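Local structure of Trypsin/factor XIIA inhibitor (Zea mays, 1BEA) at residues L17-W22 with C45-D50; W22-R27 with G93-L98. The protein inhibits mammalian trypsin and, specifically, activated Hageman factor (factor XIIa), and belongs to the cereal trypsin/alpha-amylase inhibitor family. One frame throughout, in Å; residues are numbered along the deposited sequence.

Interaction 1: residues L17-W22 with C45-D50; sequences LPSCRW and CRELAD
E47 reaches across from helix 37-49 and closes its carboxylate on the first turn of helix 18-29, where it meets S19 twice, a case of a side chain from another helix satisfying an N-H at a helix start. OE1 takes the backbone N-H of S19 on its syn lone pair, N to OE1 2.9 Å, with an angle of 151° at the hydrogen. OE2 is met by the S19 hydroxyl from above the carboxylate plane, OG to OE2 3.1 Å. With both oxygens engaged the carboxylate is held against rotation, and its charge probably interacts favourably with the helix N-terminus. P18, the exposed member, sets its CD 3.2 Å from OE1 of E47, so this polar end lies at the solvent side. The buried, apolar part is made by L17, the N-cap residue, and L48: CD2 of L17 rests 3.7 Å from CA of L48, and the CD1 atoms of the two leucines meet at the same separation. An alanine in place of E47 would probably leave the S19 N-H and hydroxyl without their carboxylate partner and open a gap beside P18. The short helical segments run roughly antiparallel, their directions 141° apart and their axes 8.8 Å apart. Helix 56-65 lies against L17 through A59 and L60 and against C20 through L63, and the disulfide C20-C44 ties helix 18-29 to helix 37-49.

Interaction 2: residues W22-R27 with G93-L98; sequences WYVTSR and GFAATL
F94 pushes its ring between three residues of helix 18-29, with Y23 at its edge, R27 over one face and CG2 of V24 approaching obliquely. The residue points toward helix 18-29, and with CG anti to the backbone N (chi1 174°) its ring lies among them. The edge of F94 is turned to the face of Y23 in a T-shaped stack, with centroids 5.5 Å apart and planes at 83°; CZ of F94 comes over that face. V24 meets the F94 ring on the CD2 side, CG2 of V24 lying 3.8 Å from CD2. Over one face of F94 runs the extended chain of R27, whose CD stands 4.0 Å from the ring centroid in a CH-pi contact. Beyond CD the guanidinium lies nearly parallel to the ring, 11° between the planes, above CD1 of F94, on the exposed border of this otherwise buried contact. A95 adds its methyl, CB 4.0 Å from CG2 of V24.

In the disulfide-rich, all-helical fold of the cereal inhibitors, helix 18-29 here meets helix 88-95 and the turn after it, with no hydrogen bond between the two segments. From A95 to L98 the chain makes a type I turn; within it T97 gives both its N-H and its hydroxyl to the carbonyl O of F94. The turn brings L98 back toward helix 18-29, where its two methyls divide the work: CD1 approaches CE2 of Y23 at 4.0 Å, in a contact oblique to the ring, and CD2 reaches CG2 of V24. Past L98, the hydroxyl of Y23 finds its polar partner in E103, which also touches F94.

How the interactions relate
Both interactions use helix 18-29: interaction 1 holds its N-terminal turn against helix 37-49, and interaction 2 holds the following turns against helix 88-95 and the turn after it. Each is largely buried with one exposed member, P18 in the first and R27 in the second. Their chemistry differs with place: at the helix start, backbone N-H groups are available and a carboxylate takes one, whereas farther along the helix rings, methyls and the chain of R27 make the contact, with no hydrogen bond across. The two patches adjoin, CD2 of L48 lying 4.0 Å from CB of L98, so L48 and L98, both buried, pack against each other.

Interaction 1: residues L17-W22 with C45-D50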
ATOM      1  N   LEU A  17       1.058  -1.865  -5.584  1.00 20.84           N
ATOM      2  CA  LEU A  17       2.119  -1.682  -4.616  1.00 21.87           C
ATOM      3  C   LEU A  17       2.687  -3.011  -4.068  1.00 21.63           C
ATOM      4  O   LEU A  17       2.850  -3.170  -2.861  1.00 22.12           O
ATOM      5  CB  LEU A  17       1.578  -0.773  -3.478  1.00  9.73           C
ATOM      6  CG  LEU A  17       0.717   0.472  -3.818  1.00 20.46           C
ATOM      7  CD1 LEU A  17       0.222   1.153  -2.513  1.00 14.87           C
ATOM      8  CD2 LEU A  17       1.523   1.450  -4.605  1.00 12.67           C
ATOM      9  N   PRO A  18       3.076  -3.949  -4.972  1.00 22.63           N
ATOM     10  CA  PRO A  18       3.626  -5.261  -4.596  1.00 20.33           C
ATOM     11  C   PRO A  18       4.812  -5.105  -3.672  1.00 24.36           C
ATOM     12  O   PRO A  18       4.986  -5.916  -2.772  1.00 26.28           O
ATOM     13  CB  PRO A  18       4.092  -5.887  -5.922  1.00 20.31           C
ATOM     14  CG  PRO A  18       3.458  -5.107  -7.002  1.00 23.03           C
ATOM     15  CD  PRO A  18       3.113  -3.737  -6.440  1.00 22.13           C
ATOM     16  N   SER A  19       5.646  -4.089  -3.925  1.00 18.83           N
ATOM     17  CA  SER A  19       6.844  -3.858  -3.108  1.00 21.97           C
ATOM     18  C   SER A  19       6.497  -3.237  -1.764  1.00 22.23           C
ATOM     19  O   SER A  19       7.266  -3.336  -0.797  1.00 23.43           O
ATOM     20  CB  SER A  19       7.826  -2.898  -3.798  1.00 20.35           C
ATOM     21  OG  SER A  19       8.528  -3.505  -4.870  1.00 22.28           O
ATOM     22  N   CYS A  20       5.368  -2.543  -1.698  1.00 16.72           N
ATOM     23  CA  CYS A  20       5.018  -1.932  -0.419  1.00  5.64           C
ATOM     24  C   CYS A  20       4.580  -3.014   0.495  1.00 14.10           C
ATOM     25  O   CYS A  20       4.890  -2.946   1.663  1.00 18.76           O
ATOM     26  CB  CYS A  20       3.922  -0.918  -0.601  1.00 18.00           C
ATOM     27  SG  CYS A  20       4.525   0.538  -1.502  1.00 19.19           S
ATOM     28  N   ARG A  21       3.884  -4.031  -0.047  1.00 13.81           N
ATOM     29  CA  ARG A  21       3.435  -5.210   0.730  1.00 16.37           C
ATOM     30  C   ARG A  21       4.582  -5.777   1.540  1.00 14.84           C
ATOM     31  O   ARG A  21       4.438  -5.931   2.755  1.00 28.90           O
ATOM     32  CB  ARG A  21       2.924  -6.335  -0.179  1.00 19.46           C
ATOM     33  CG  ARG A  21       2.412  -7.563   0.573  1.00 18.57           C
ATOM     34  CD  ARG A  21       1.741  -8.582  -0.356  1.00 21.76           C
ATOM     35  NE  ARG A  21       0.438  -8.135  -0.858  1.00 26.29           N
ATOM     36  CZ  ARG A  21      -0.699  -8.105  -0.149  1.00 33.77           C
ATOM     37  NH1 ARG A  21      -0.730  -8.479   1.138  1.00 29.94           N
ATOM     38  NH2 ARG A  21      -1.821  -7.678  -0.734  1.00 36.70           N
ATOM     39  N   TRP A  22       5.708  -6.072   0.862  1.00 18.02           N
ATOM     40  CA  TRP A  22       6.953  -6.648   1.422  1.00 14.58           C
ATOM     41  C   TRP A  22       7.715  -5.726   2.326  1.00 22.01           C
ATOM     42  O   TRP A  22       8.392  -6.178   3.248  1.00 19.09           O
ATOM     43  CB  TRP A  22       7.932  -7.055   0.302  1.00 22.60           C
ATOM     44  CG  TRP A  22       7.457  -8.182  -0.499  1.00 17.55           C
ATOM     45  CD1 TRP A  22       7.556  -8.315  -1.848  1.00 32.18           C
ATOM     46  CD2 TRP A  22       6.705  -9.307  -0.033  1.00 26.50           C
ATOM     47  NE1 TRP A  22       6.900  -9.451  -2.257  1.00 25.75           N
ATOM     48  CE2 TRP A  22       6.366 -10.080  -1.167  1.00 27.68           C
ATOM     49  CE3 TRP A  22       6.276  -9.743   1.235  1.00 26.72           C
ATOM     50  CZ2 TRP A  22       5.621 -11.260  -1.071  1.00 24.13           C
ATOM     51  CZ3 TRP A  22       5.548 -10.900   1.328  1.00 26.85           C
ATOM     52  CH2 TRP A  22       5.221 -11.655   0.183  1.00 32.22           C
ATOM     53  N   CYS A  45       8.092   3.219  -2.563  1.00 26.68           N
ATOM     54  CA  CYS A  45       7.869   4.642  -2.802  1.00 24.96           C
ATOM     55  C   CYS A  45       7.744   4.857  -4.276  1.00 25.05           C
ATOM     56  O   CYS A  45       6.811   5.464  -4.737  1.00 24.46           O
ATOM     57  CB  CYS A  45       9.030   5.466  -2.264  1.00 27.63           C
ATOM     58  SG  CYS A  45       9.039   5.513  -0.430  1.00 25.80           S
ATOM     59  N   ARG A  46       8.700   4.347  -5.020  1.00 23.02           N
ATOM     60  CA  ARG A  46       8.654   4.473  -6.466  1.00 26.25           C
ATOM     61  C   ARG A  46       7.311   4.013  -7.010  1.00 26.52           C
ATOM     62  O   ARG A  46       6.744   4.671  -7.881  1.00 28.06           O
ATOM     63  CB  ARG A  46       9.771   3.644  -7.071  1.00 33.77           C
ATOM     64  CG  ARG A  46      10.241   4.116  -8.417  1.00 52.28           C
ATOM     65  CD  ARG A  46       9.370   3.496  -9.484  1.00 65.26           C
ATOM     66  NE  ARG A  46      10.110   2.563 -10.323  1.00 77.47           N
ATOM     67  CZ  ARG A  46       9.719   1.318 -10.587  1.00 85.39           C
ATOM     68  NH1 ARG A  46       8.581   0.838 -10.078  1.00 87.24           N
ATOM     69  NH2 ARG A  46      10.470   0.547 -11.370  1.00 91.12           N
ATOM     70  N   GLU A  47       6.785   2.895  -6.509  1.00 18.75           N
ATOM     71  CA  GLU A  47       5.503   2.377  -6.992  1.00 20.94           C
ATOM     72  C   GLU A  47       4.296   3.266  -6.641  1.00 23.67           C
ATOM     73  O   GLU A  47       3.340   3.405  -7.428  1.00 22.38           O
ATOM     74  CB  GLU A  47       5.259   0.971  -6.420  1.00 22.52           C
ATOM     75  CG  GLU A  47       5.868  -0.098  -7.259  1.00 22.54           C
ATOM     76  CD  GLU A  47       5.978  -1.431  -6.537  1.00 27.79           C
ATOM     77  OE1 GLU A  47       5.329  -1.616  -5.480  1.00 20.84           O
ATOM     78  OE2 GLU A  47       6.720  -2.297  -7.043  1.00 21.05           O
ATOM     79  N   LEU A  48       4.338   3.823  -5.435  1.00 19.03           N
ATOM     80  CA  LEU A  48       3.290   4.699  -4.943  1.00 23.28           C
ATOM     81  C   LEU A  48       3.297   6.018  -5.722  1.00 25.98           C
ATOM     82  O   LEU A  48       2.252   6.614  -5.988  1.00 29.71           O
ATOM     83  CB  LEU A  48       3.526   4.961  -3.451  1.00 24.93           C
ATOM     84  CG  LEU A  48       2.411   5.497  -2.524  1.00 26.25           C
ATOM     85  CD1 LEU A  48       1.072   4.793  -2.736  1.00 20.08           C
ATOM     86  CD2 LEU A  48       2.887   5.312  -1.078  1.00 13.50           C
ATOM     87  N   ALA A  49       4.472   6.480  -6.112  1.00 25.43           N
ATOM     88  CA  ALA A  49       4.531   7.714  -6.871  1.00 25.45           C
ATOM     89  C   ALA A  49       4.096   7.563  -8.325  1.00 27.84           C
ATOM     90  O   ALA A  49       3.713   8.573  -8.953  1.00 26.93           O
ATOM     91  CB  ALA A  49       5.907   8.269  -6.833  1.00 24.16           C
ATOM     92  N   ASP A  50       4.154   6.340  -8.874  1.00 28.06           N
ATOM     93  CA  ASP A  50       3.740   6.127 -10.287  1.00 24.50           C
ATOM     94  C   ASP A  50       2.224   6.219 -10.400  1.00 26.15           C
ATOM     95  O   ASP A  50       1.652   6.299 -11.489  1.00 24.94           O
ATOM     96  CB  ASP A  50       4.201   4.761 -10.804  1.00 34.01           C
ATOM     97  CG  ASP A  50       5.649   4.777 -11.300  1.00 41.10           C
ATOM     98  OD1 ASP A  50       6.117   5.816 -11.803  1.00 48.76           O
ATOM     99  OD2 ASP A  50       6.339   3.745 -11.183  1.00 51.84           O
TER

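Interaction 2: residues W22-R27 with G93-L98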
ATOM      1  N   TRP A  22       5.708  -6.072   0.862  1.00 18.02           N
ATOM      2  CA  TRP A  22       6.953  -6.648   1.422  1.00 14.58           C
ATOM      3  C   TRP A  22       7.715  -5.726   2.326  1.00 22.01           C
ATOM      4  O   TRP A  22       8.392  -6.178   3.248  1.00 19.09           O
ATOM      5  CB  TRP A  22       7.932  -7.055   0.302  1.00 22.60           C
ATOM      6  CG  TRP A  22       7.457  -8.182  -0.499  1.00 17.55           C
ATOM      7  CD1 TRP A  22       7.556  -8.315  -1.848  1.00 32.18           C
ATOM      8  CD2 TRP A  22       6.705  -9.307  -0.033  1.00 26.50           C
ATOM      9  NE1 TRP A  22       6.900  -9.451  -2.257  1.00 25.75           N
ATOM     10  CE2 TRP A  22       6.366 -10.080  -1.167  1.00 27.68           C
ATOM     11  CE3 TRP A  22       6.276  -9.743   1.235  1.00 26.72           C
ATOM     12  CZ2 TRP A  22       5.621 -11.260  -1.071  1.00 24.13           C
ATOM     13  CZ3 TRP A  22       5.548 -10.900   1.328  1.00 26.85           C
ATOM     14  CH2 TRP A  22       5.221 -11.655   0.183  1.00 32.22           C
ATOM     15  N   TYR A  23       7.676  -4.439   2.011  1.00 21.02           N
ATOM     16  CA  TYR A  23       8.337  -3.453   2.855  1.00 24.65           C
ATOM     17  C   TYR A  23       7.567  -3.449   4.202  1.00 22.97           C
ATOM     18  O   TYR A  23       8.157  -3.440   5.270  1.00 26.11           O
ATOM     19  CB  TYR A  23       8.289  -2.085   2.176  1.00 24.39           C
ATOM     20  CG  TYR A  23       8.756  -0.937   3.042  1.00 28.40           C
ATOM     21  CD1 TYR A  23       9.789  -1.112   3.960  1.00 31.08           C
ATOM     22  CD2 TYR A  23       8.193   0.330   2.922  1.00 27.39           C
ATOM     23  CE1 TYR A  23      10.249  -0.063   4.734  1.00 34.33           C
ATOM     24  CE2 TYR A  23       8.652   1.396   3.697  1.00 25.71           C
ATOM     25  CZ  TYR A  23       9.682   1.193   4.599  1.00 34.46           C
ATOM     26  OH  TYR A  23      10.147   2.232   5.395  1.00 39.95           O
ATOM     27  N   VAL A  24       6.250  -3.505   4.135  1.00 22.27           N
ATOM     28  CA  VAL A  24       5.433  -3.516   5.315  1.00 21.03           C
ATOM     29  C   VAL A  24       5.606  -4.781   6.144  1.00 25.93           C
ATOM     30  O   VAL A  24       5.637  -4.694   7.372  1.00 27.28           O
ATOM     31  CB  VAL A  24       3.948  -3.375   4.964  1.00 21.46           C
ATOM     32  CG1 VAL A  24       3.088  -3.742   6.146  1.00 17.80           C
ATOM     33  CG2 VAL A  24       3.662  -1.950   4.552  1.00 23.08           C
ATOM     34  N   THR A  25       5.702  -5.954   5.513  1.00 17.84           N
ATOM     35  CA  THR A  25       5.859  -7.194   6.292  1.00 21.47           C
ATOM     36  C   THR A  25       7.279  -7.355   6.868  1.00 28.45           C
ATOM     37  O   THR A  25       7.511  -8.068   7.882  1.00 26.73           O
ATOM     38  CB  THR A  25       5.533  -8.456   5.465  1.00 20.12           C
ATOM     39  OG1 THR A  25       6.357  -8.504   4.295  1.00 15.19           O
ATOM     40  CG2 THR A  25       4.125  -8.453   5.073  1.00 14.59           C
ATOM     41  N   SER A  26       8.229  -6.693   6.216  1.00 22.96           N
ATOM     42  CA  SER A  26       9.594  -6.759   6.653  1.00 29.53           C
ATOM     43  C   SER A  26       9.616  -6.203   8.044  1.00 32.15           C
ATOM     44  O   SER A  26      10.074  -6.867   8.977  1.00 36.38           O
ATOM     45  CB  SER A  26      10.460  -5.907   5.756  1.00 28.94           C
ATOM     46  OG  SER A  26      10.672  -6.574   4.536  1.00 34.59           O
ATOM     47  N   ARG A  27       9.075  -4.992   8.166  1.00 32.25           N
ATOM     48  CA  ARG A  27       9.015  -4.272   9.439  1.00 29.43           C
ATOM     49  C   ARG A  27       8.097  -4.826  10.524  1.00 25.76           C
ATOM     50  O   ARG A  27       8.504  -5.036  11.654  1.00 31.64           O
ATOM     51  CB  ARG A  27       8.660  -2.811   9.188  1.00 30.69           C
ATOM     52  CG  ARG A  27       8.628  -1.999  10.463  1.00 38.67           C
ATOM     53  CD  ARG A  27       8.925  -0.545  10.193  1.00 44.91           C
ATOM     54  NE  ARG A  27       9.003   0.327  11.380  1.00 51.82           N
ATOM     55  CZ  ARG A  27       8.281   0.222  12.502  1.00 54.99           C
ATOM     56  NH1 ARG A  27       7.379  -0.736  12.681  1.00 55.35           N
ATOM     57  NH2 ARG A  27       8.449   1.121  13.465  1.00 62.99           N
ATOM     58  N   GLY A  93      -1.515  -0.624  10.541  1.00 33.47           N
ATOM     59  CA  GLY A  93      -1.062   0.597  11.169  1.00 28.07           C
ATOM     60  C   GLY A  93       0.147   1.153  10.450  1.00 28.21           C
ATOM     61  O   GLY A  93       0.194   2.316  10.093  1.00 29.56           O
ATOM     62  N   PHE A  94       1.138   0.317  10.191  1.00 27.06           N
ATOM     63  CA  PHE A  94       2.314   0.828   9.536  1.00 24.17           C
ATOM     64  C   PHE A  94       2.110   1.179   8.076  1.00 22.87           C
ATOM     65  O   PHE A  94       2.747   2.105   7.570  1.00 25.43           O
ATOM     66  CB  PHE A  94       3.449  -0.168   9.634  1.00 25.36           C
ATOM     67  CG  PHE A  94       4.653   0.237   8.842  1.00 29.79           C
ATOM     68  CD1 PHE A  94       5.346   1.407   9.175  1.00 22.11           C
ATOM     69  CD2 PHE A  94       5.063  -0.502   7.725  1.00 28.17           C
ATOM     70  CE1 PHE A  94       6.418   1.835   8.407  1.00 25.14           C
ATOM     71  CE2 PHE A  94       6.133  -0.085   6.951  1.00 21.71           C
ATOM     72  CZ  PHE A  94       6.810   1.083   7.289  1.00 25.76           C
ATOM     73  N   ALA A  95       1.239   0.437   7.393  1.00 19.63           N
ATOM     74  CA  ALA A  95       0.997   0.696   5.967  1.00 24.21           C
ATOM     75  C   ALA A  95       0.353   2.053   5.750  1.00 26.10           C
ATOM     76  O   ALA A  95       0.572   2.698   4.733  1.00 28.80           O
ATOM     77  CB  ALA A  95       0.095  -0.382   5.370  1.00 18.96           C
ATOM     78  N   ALA A  96      -0.457   2.486   6.708  1.00 28.92           N
ATOM     79  CA  ALA A  96      -1.133   3.757   6.557  1.00 30.32           C
ATOM     80  C   ALA A  96      -0.187   4.970   6.548  1.00 30.57           C
ATOM     81  O   ALA A  96      -0.572   6.039   6.085  1.00 36.73           O
ATOM     82  CB  ALA A  96      -2.181   3.884   7.642  1.00 31.82           C
ATOM     83  N   THR A  97       1.063   4.794   6.997  1.00 33.97           N
ATOM     84  CA  THR A  97       2.054   5.890   7.065  1.00 28.12           C
ATOM     85  C   THR A  97       2.929   6.026   5.849  1.00 26.28           C
ATOM     86  O   THR A  97       3.784   6.902   5.767  1.00 25.48           O
ATOM     87  CB  THR A  97       3.043   5.745   8.277  1.00 31.01           C
ATOM     88  OG1 THR A  97       4.182   4.974   7.883  1.00 30.33           O
ATOM     89  CG2 THR A  97       2.378   5.055   9.440  1.00 27.71           C
ATOM     90  N   LEU A  98       2.716   5.175   4.877  1.00 27.65           N
ATOM     91  CA  LEU A  98       3.606   5.224   3.743  1.00 28.07           C
ATOM     92  C   LEU A  98       3.710   6.579   3.054  1.00 25.93           C
ATOM     93  O   LEU A  98       4.822   6.987   2.729  1.00 24.63           O
ATOM     94  CB  LEU A  98       3.239   4.113   2.753  1.00 31.99           C
ATOM     95  CG  LEU A  98       4.027   2.794   2.884  1.00 32.11           C
ATOM     96  CD1 LEU A  98       4.903   2.726   4.123  1.00 23.37           C
ATOM     97  CD2 LEU A  98       3.032   1.680   2.886  1.00 28.29           C
TER